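Local coordinates for protein glutathione S-transferase (Bombyx mori, PDB 5ZFG) that metabolises the insecticide diazinon in the silkworm and probably acts as a glutathione transferase, at residues Val132-Leu136 and Phe175-Tyr180; Ile164-Met168 and Trp198-Glu202; Pro13-Val17 and Glu53-Leu57. All coordinates share one frame; numbering follows the deposited sequence.

Contact 1 (Val132-Leu136 and Phe175-Tyr180); sequences VHISL and FDFSKY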
# COMPACT_ATOMS: atom_id res chain seq x y z
N VAL B 132 16.39 -0.28 10.53
CA VAL B 132 15.60 -1.26 11.28
C VAL B 132 15.13 -0.65 12.59
O VAL B 132 13.95 -0.75 12.95
CB VAL B 132 16.41 -2.55 11.53
CG1 VAL B 132 15.66 -3.44 12.50
CG2 VAL B 132 16.71 -3.28 10.23
N HIS B 133 16.04 0.01 13.31
CA HIS B 133 15.65 0.57 14.59
C HIS B 133 14.65 1.72 14.43
O HIS B 133 13.77 1.90 15.28
CB HIS B 133 16.89 1.02 15.37
CG HIS B 133 17.60 -0.12 16.04
ND1 HIS B 133 17.09 -0.76 17.15
CD2 HIS B 133 18.75 -0.76 15.74
CE1 HIS B 133 17.91 -1.73 17.51
NE2 HIS B 133 18.92 -1.76 16.67
N ILE B 134 14.74 2.49 13.35
CA ILE B 134 13.76 3.55 13.13
C ILE B 134 12.37 2.96 12.88
O ILE B 134 11.37 3.47 13.40
CB ILE B 134 14.22 4.47 11.98
CG1 ILE B 134 15.40 5.32 12.45
CG2 ILE B 134 13.09 5.37 11.54
CD1 ILE B 134 16.33 5.76 11.35
N SER B 135 12.29 1.86 12.12
CA SER B 135 11.00 1.22 11.86
C SER B 135 10.39 0.66 13.13
O SER B 135 9.19 0.81 13.38
CB SER B 135 11.16 0.10 10.83
OG SER B 135 11.58 0.62 9.58
N LEU B 136 11.21 -0.03 13.94
CA LEU B 136 10.74 -0.50 15.23
C LEU B 136 10.29 0.67 16.10
O LEU B 136 9.24 0.60 16.75
CB LEU B 136 11.85 -1.30 15.93
CG LEU B 136 12.19 -2.61 15.22
CD1 LEU B 136 13.52 -3.17 15.68
CD2 LEU B 136 11.07 -3.63 15.45
N PHE B 175 17.75 -11.29 15.98
CA PHE B 175 17.81 -9.86 16.25
C PHE B 175 17.06 -9.56 17.54
O PHE B 175 15.87 -9.85 17.64
CB PHE B 175 17.19 -9.11 15.07
CG PHE B 175 17.44 -7.62 15.07
CD1 PHE B 175 16.78 -6.79 15.98
CD2 PHE B 175 18.29 -7.04 14.13
CE1 PHE B 175 16.99 -5.42 15.98
CE2 PHE B 175 18.51 -5.68 14.12
CZ PHE B 175 17.86 -4.86 15.05
N ASP B 176 17.75 -8.98 18.52
CA ASP B 176 17.10 -8.64 19.78
C ASP B 176 16.34 -7.33 19.62
O ASP B 176 16.94 -6.28 19.35
CB ASP B 176 18.14 -8.53 20.90
CG ASP B 176 17.56 -7.97 22.19
OD1 ASP B 176 16.36 -8.17 22.49
OD2 ASP B 176 18.33 -7.31 22.92
N PHE B 177 15.02 -7.38 19.78
CA PHE B 177 14.19 -6.19 19.74
C PHE B 177 13.40 -6.04 21.04
O PHE B 177 12.37 -5.37 21.07
CB PHE B 177 13.27 -6.16 18.51
CG PHE B 177 12.42 -7.40 18.30
CD1 PHE B 177 11.10 -7.43 18.73
CD2 PHE B 177 12.91 -8.50 17.60
CE1 PHE B 177 10.29 -8.56 18.52
CE2 PHE B 177 12.11 -9.63 17.37
CZ PHE B 177 10.81 -9.66 17.83
N SER B 178 13.90 -6.63 22.13
CA SER B 178 13.16 -6.62 23.39
C SER B 178 13.09 -5.23 24.01
O SER B 178 12.18 -4.97 24.81
CB SER B 178 13.78 -7.61 24.39
OG SER B 178 15.14 -7.31 24.62
N LYS B 179 14.02 -4.34 23.67
CA LYS B 179 13.95 -2.98 24.17
C LYS B 179 12.71 -2.25 23.67
O LYS B 179 12.29 -1.26 24.28
CB LYS B 179 15.21 -2.20 23.80
CG LYS B 179 15.32 -1.77 22.35
CD LYS B 179 16.23 -0.55 22.20
CE LYS B 179 17.02 -0.57 20.90
NZ LYS B 179 18.19 0.37 20.93
N TYR B 180 12.09 -2.73 22.59
CA TYR B 180 10.81 -2.21 22.10
C TYR B 180 9.70 -2.93 22.85
O TYR B 180 9.12 -3.90 22.37
CB TYR B 180 10.72 -2.36 20.58
CG TYR B 180 11.82 -1.59 19.91
CD1 TYR B 180 11.70 -0.21 19.70
CD2 TYR B 180 13.01 -2.21 19.54
CE1 TYR B 180 12.71 0.51 19.11
CE2 TYR B 180 14.04 -1.48 18.95
CZ TYR B 180 13.88 -0.12 18.74
OH TYR B 180 14.87 0.63 18.15

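Contact 2 (Ile164-Met168 and Trp198-Glu202); sequences INSTM and WKISE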
# COMPACT_ATOMS: atom_id res chain seq x y z
N ILE B 164 3.34 -8.79 11.89
CA ILE B 164 3.85 -9.97 12.59
C ILE B 164 4.92 -10.65 11.76
O ILE B 164 6.02 -10.96 12.24
CB ILE B 164 2.70 -10.94 12.93
CG1 ILE B 164 1.89 -10.45 14.13
CG2 ILE B 164 3.29 -12.35 13.15
CD1 ILE B 164 2.66 -10.50 15.45
N ASN B 165 4.62 -10.88 10.48
CA ASN B 165 5.55 -11.61 9.63
C ASN B 165 6.79 -10.79 9.27
O ASN B 165 7.86 -11.37 9.04
CB ASN B 165 4.79 -12.10 8.40
CG ASN B 165 3.81 -13.19 8.76
OD1 ASN B 165 4.20 -14.18 9.39
ND2 ASN B 165 2.54 -13.02 8.41
N SER B 166 6.69 -9.46 9.21
CA SER B 166 7.91 -8.66 9.12
C SER B 166 8.77 -8.85 10.37
O SER B 166 9.98 -9.08 10.28
CB SER B 166 7.55 -7.18 8.92
OG SER B 166 6.87 -6.98 7.68
N THR B 167 8.15 -8.76 11.55
CA THR B 167 8.88 -8.90 12.81
C THR B 167 9.45 -10.30 12.97
O THR B 167 10.53 -10.48 13.56
CB THR B 167 7.94 -8.57 13.98
OG1 THR B 167 7.31 -7.29 13.74
CG2 THR B 167 8.71 -8.53 15.30
N MET B 168 8.74 -11.30 12.45
CA MET B 168 9.23 -12.67 12.49
C MET B 168 10.60 -12.80 11.83
O MET B 168 11.43 -13.60 12.28
CB MET B 168 8.21 -13.60 11.83
CG MET B 168 8.70 -15.05 11.62
SD MET B 168 9.65 -15.27 10.09
CE MET B 168 8.28 -15.20 8.92
N TRP B 198 0.22 -18.59 14.35
CA TRP B 198 1.66 -18.47 14.49
C TRP B 198 2.38 -19.66 13.86
O TRP B 198 3.48 -19.52 13.33
CB TRP B 198 2.07 -18.30 15.97
CG TRP B 198 3.54 -18.46 16.11
CD1 TRP B 198 4.20 -19.53 16.65
CD2 TRP B 198 4.55 -17.58 15.59
NE1 TRP B 198 5.56 -19.35 16.53
CE2 TRP B 198 5.80 -18.16 15.89
CE3 TRP B 198 4.52 -16.35 14.93
CZ2 TRP B 198 7.00 -17.56 15.54
CZ3 TRP B 198 5.72 -15.75 14.59
CH2 TRP B 198 6.94 -16.36 14.89
N LYS B 199 1.75 -20.85 13.86
CA LYS B 199 2.37 -22.01 13.22
C LYS B 199 2.72 -21.72 11.76
O LYS B 199 3.71 -22.25 11.25
CB LYS B 199 1.44 -23.22 13.28
CG LYS B 199 1.72 -24.18 14.41
CD LYS B 199 1.04 -25.52 14.15
CE LYS B 199 1.43 -26.56 15.19
NZ LYS B 199 0.56 -26.45 16.39
N ILE B 200 1.89 -20.93 11.08
CA ILE B 200 2.17 -20.55 9.69
C ILE B 200 3.44 -19.70 9.62
O ILE B 200 4.32 -19.94 8.78
CB ILE B 200 0.95 -19.82 9.09
CG1 ILE B 200 -0.25 -20.76 9.00
CG2 ILE B 200 1.28 -19.25 7.70
CD1 ILE B 200 -1.57 -20.07 8.67
N SER B 201 3.57 -18.72 10.52
CA SER B 201 4.79 -17.92 10.57
C SER B 201 5.99 -18.76 10.98
O SER B 201 7.10 -18.60 10.45
CB SER B 201 4.62 -16.76 11.55
OG SER B 201 3.51 -15.94 11.24
N GLU B 202 5.79 -19.67 11.94
CA GLU B 202 6.91 -20.43 12.49
C GLU B 202 7.51 -21.36 11.45
O GLU B 202 8.73 -21.53 11.39
CB GLU B 202 6.45 -21.22 13.71
CG GLU B 202 7.60 -21.80 14.52
CD GLU B 202 7.09 -22.51 15.75
OE1 GLU B 202 6.45 -23.57 15.58
OE2 GLU B 202 7.29 -22.00 16.87

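Contact 3 (Pro13-Val17 and Glu53-Leu57); sequences PSLSV and EIPVL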
# COMPACT_ATOMS: atom_id res chain seq x y z
N PRO B 13 4.51 -11.90 2.69
CA PRO B 13 3.19 -11.52 2.12
C PRO B 13 2.28 -12.72 1.90
O PRO B 13 1.05 -12.64 2.12
CB PRO B 13 3.57 -10.83 0.80
CG PRO B 13 4.96 -10.37 0.99
CD PRO B 13 5.60 -11.49 1.79
N SER B 14 2.86 -13.84 1.47
CA SER B 14 2.10 -15.08 1.33
C SER B 14 1.58 -15.56 2.68
O SER B 14 0.42 -15.98 2.80
CB SER B 14 2.99 -16.17 0.70
OG SER B 14 3.29 -15.95 -0.68
N LEU B 15 2.45 -15.55 3.72
CA LEU B 15 2.04 -16.02 5.04
C LEU B 15 0.87 -15.21 5.56
O LEU B 15 -0.06 -15.75 6.16
CB LEU B 15 3.20 -15.96 6.03
CG LEU B 15 4.52 -16.61 5.57
CD1 LEU B 15 5.66 -16.18 6.49
CD2 LEU B 15 4.39 -18.12 5.59
N SER B 16 0.90 -13.89 5.33
CA SER B 16 -0.15 -13.03 5.86
C SER B 16 -1.50 -13.38 5.25
O SER B 16 -2.52 -13.39 5.95
CB SER B 16 0.19 -11.56 5.59
OG SER B 16 1.40 -11.19 6.23
N VAL B 17 -1.53 -13.63 3.94
CA VAL B 17 -2.78 -13.98 3.29
C VAL B 17 -3.28 -15.33 3.81
O VAL B 17 -4.47 -15.50 4.08
CB VAL B 17 -2.64 -13.97 1.76
CG1 VAL B 17 -3.92 -14.50 1.09
CG2 VAL B 17 -2.35 -12.54 1.22
N GLU B 53 4.95 -11.28 -9.23
CA GLU B 53 5.29 -11.38 -7.83
C GLU B 53 4.33 -12.35 -7.16
O GLU B 53 3.27 -12.67 -7.69
CB GLU B 53 5.25 -10.01 -7.15
CG GLU B 53 6.26 -9.02 -7.75
CD GLU B 53 5.97 -7.57 -7.38
OE1 GLU B 53 4.84 -7.27 -6.92
OE2 GLU B 53 6.88 -6.73 -7.55
N ILE B 54 4.73 -12.78 -5.97
CA ILE B 54 3.98 -13.76 -5.17
C ILE B 54 3.55 -13.06 -3.89
O ILE B 54 4.40 -12.42 -3.25
CB ILE B 54 4.87 -14.98 -4.88
CG1 ILE B 54 5.58 -15.45 -6.16
CG2 ILE B 54 4.10 -16.10 -4.22
CD1 ILE B 54 6.77 -16.34 -5.89
N PRO B 55 2.30 -13.21 -3.40
CA PRO B 55 1.25 -14.11 -3.90
C PRO B 55 0.31 -13.54 -4.96
O PRO B 55 0.30 -12.33 -5.23
CB PRO B 55 0.47 -14.43 -2.62
CG PRO B 55 0.50 -13.14 -1.86
CD PRO B 55 1.92 -12.62 -2.10
N VAL B 56 -0.53 -14.41 -5.52
CA VAL B 56 -1.67 -13.99 -6.32
C VAL B 56 -2.84 -14.91 -6.00
O VAL B 56 -2.65 -16.11 -5.76
CB VAL B 56 -1.35 -13.96 -7.84
CG1 VAL B 56 -0.97 -15.35 -8.39
CG2 VAL B 56 -2.50 -13.34 -8.64
N LEU B 57 -4.04 -14.34 -5.93
CA LEU B 57 -5.27 -15.06 -5.64
C LEU B 57 -6.06 -15.27 -6.92
O LEU B 57 -6.17 -14.36 -7.75
CB LEU B 57 -6.12 -14.29 -4.63
CG LEU B 57 -7.37 -14.95 -4.06
CD1 LEU B 57 -7.00 -15.95 -2.97
CD2 LEU B 57 -8.33 -13.88 -3.52
O HOH W 1 5.16 -13.92 -0.99

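Contact 1 (Val132-Leu136 and Phe175-Tyr180)
His133 and Tyr180 reach each other with CG placed alike in both. In each, CG stands anti to the carbonyl carbon and beside the backbone N (chi1 -79° and -61°). Their rings lie rim to rim, and with Phe175 they form an aromatic cluster. The cluster joins helix 126-146 to the loop between helices 160-172 and 181-193, within the all-helical C-terminal domain of the GST fold. His133 ND1 and Tyr180 OH share a hydrogen bond of 2.8 Å, in which either may be the donor. Each ring is met at its edge, consistent with a defined turn of the imidazole. Leu136 CB sits over one face of the Tyr180 ring, 3.6 Å from its centroid, in a CH-pi contact almost along the ring normal. Leu136 CD1 reaches the CE2 side of the same ring and also packs on Phe177 CB. The Phe175 ring lies obliquely to the imidazole, with planes at 47°, and its CZ comes 3.7 Å from His133 NE2. Val132 CG1 touches the same CZ from the helix. Leu170 of helix 160-172 and Tyr113 of helix 89-114 extend this apolar packing. The loop ends in a type I turn, Phe177 to Tyr180, and Tyr180 is the N-cap of the next helix. Asp176 and Ser178 form an Asx turn, with Asp176 OD1 accepting from Ser178 N at 2.9 Å and from Ser178 OG at 2.6 Å.

Contact 2 (Ile164-Met168 and Trp198-Glu202)
Ser201 OG donates a short hydrogen bond of 2.6 Å to Asn165 OD1. It is the polar link of a buried helix-helix contact in the C-terminal domain of the GST fold. Ser201 holds OG beside its backbone N, on the side that faces Asn165. The Asn165 amide swings over to meet it, although its CB does not point straight at the other helix. The hydroxyl arrives at a C=O...O angle of 144°, tilted somewhat out of the carbonyl plane. The amide is held at its other end too, because ND2 bonds to Ser16 OG and Gln19 OE1 of N-terminal-domain helix 12-23. These bonds fix which way the amide is flipped. Met168 starts with CG anti to its backbone N (chi1 171°), then bends at both later torsions. Met168 CG thereby comes 3.9 Å from Trp198 CH2, while the folded-back CE lies 3.9 Å from Ser201 O. Ile164 CG2 approaches the edge of the indole more loosely, at 4.4 Å from Trp198 CZ3. Within its own helix the indole is steadied by Glu202. Trp198 NE1 donates to Glu202 OE2 at 3.2 Å, and Glu202 CB lies over one ring face, toward its rim. The short helix segments run roughly in the same direction, at 35°, with axes 10.6 Å apart. Helix 181-193 adds Trp186 beside Ile164 and Lys191 beside Trp198, and Leu15 of helix 12-23 packs on Met168.

Contact 3 (Pro13-Val17 and Glu53-Leu57)
Pro55 turns its ring toward helix 12-23 and lies between Pro13 and Val17, which both point back at it. Pro13 CB lies 3.8 Å from Pro55 CD. One turn further along the same helix face, Val17 CG2 lies a looser 4.2 Å from Pro55 CG. Ser14 comes in beside the ring, next to Ile54. Ser14 OG stands beside its own backbone N (chi1 -70°) and passes 3.7 Å from Pro55 CB. Ser14 OG also lies 3.6 Å from Ile54 CG2, while the rest of the Ile54 side chain leads away to Val33, Phe35 and His40. The peptide bond before Pro55 is cis. This is the cis-proline ahead of strand 56-59 that marks the thioredoxin-like fold, and in GSTs the loop carrying it borders the glutathione site. An acetate ion, probably from the crystallisation liquor, lies about 4 Å from the Pro55 side chain, as might be expected beside a pocket. The polar link across the contact goes through water. One water donates to Ile54 O at 2.8 Å and also bonds to Ser14 OG at 2.8 Å. Ser14 OG has a further hydrogen bond with Val8 N, just after strand 3-7.

Contact 3 comes first along the chain and lies in the thioredoxin-like N-terminal domain, where it joins helix 12-23 to the approach of strand 56-59. Contacts 1 and 2 follow in the helical C-terminal domain, and their segments alternate in sequence. Contact 2 lies between the other two. Its centre is 16 Å from that of contact 1 and 14 Å from that of contact 3. It touches contact 1 where Phe177 CZ packs on Thr167 CG2 at 3.5 Å. It meets contact 3 across the domain interface, where Ile200 O lies 3.7 Å from Leu15 CD2. Contacts 1 and 3 are 25 Å apart between centres and do not touch. Helix 160-172 thus connects the peripheral loop with the domain that carries the cis-proline.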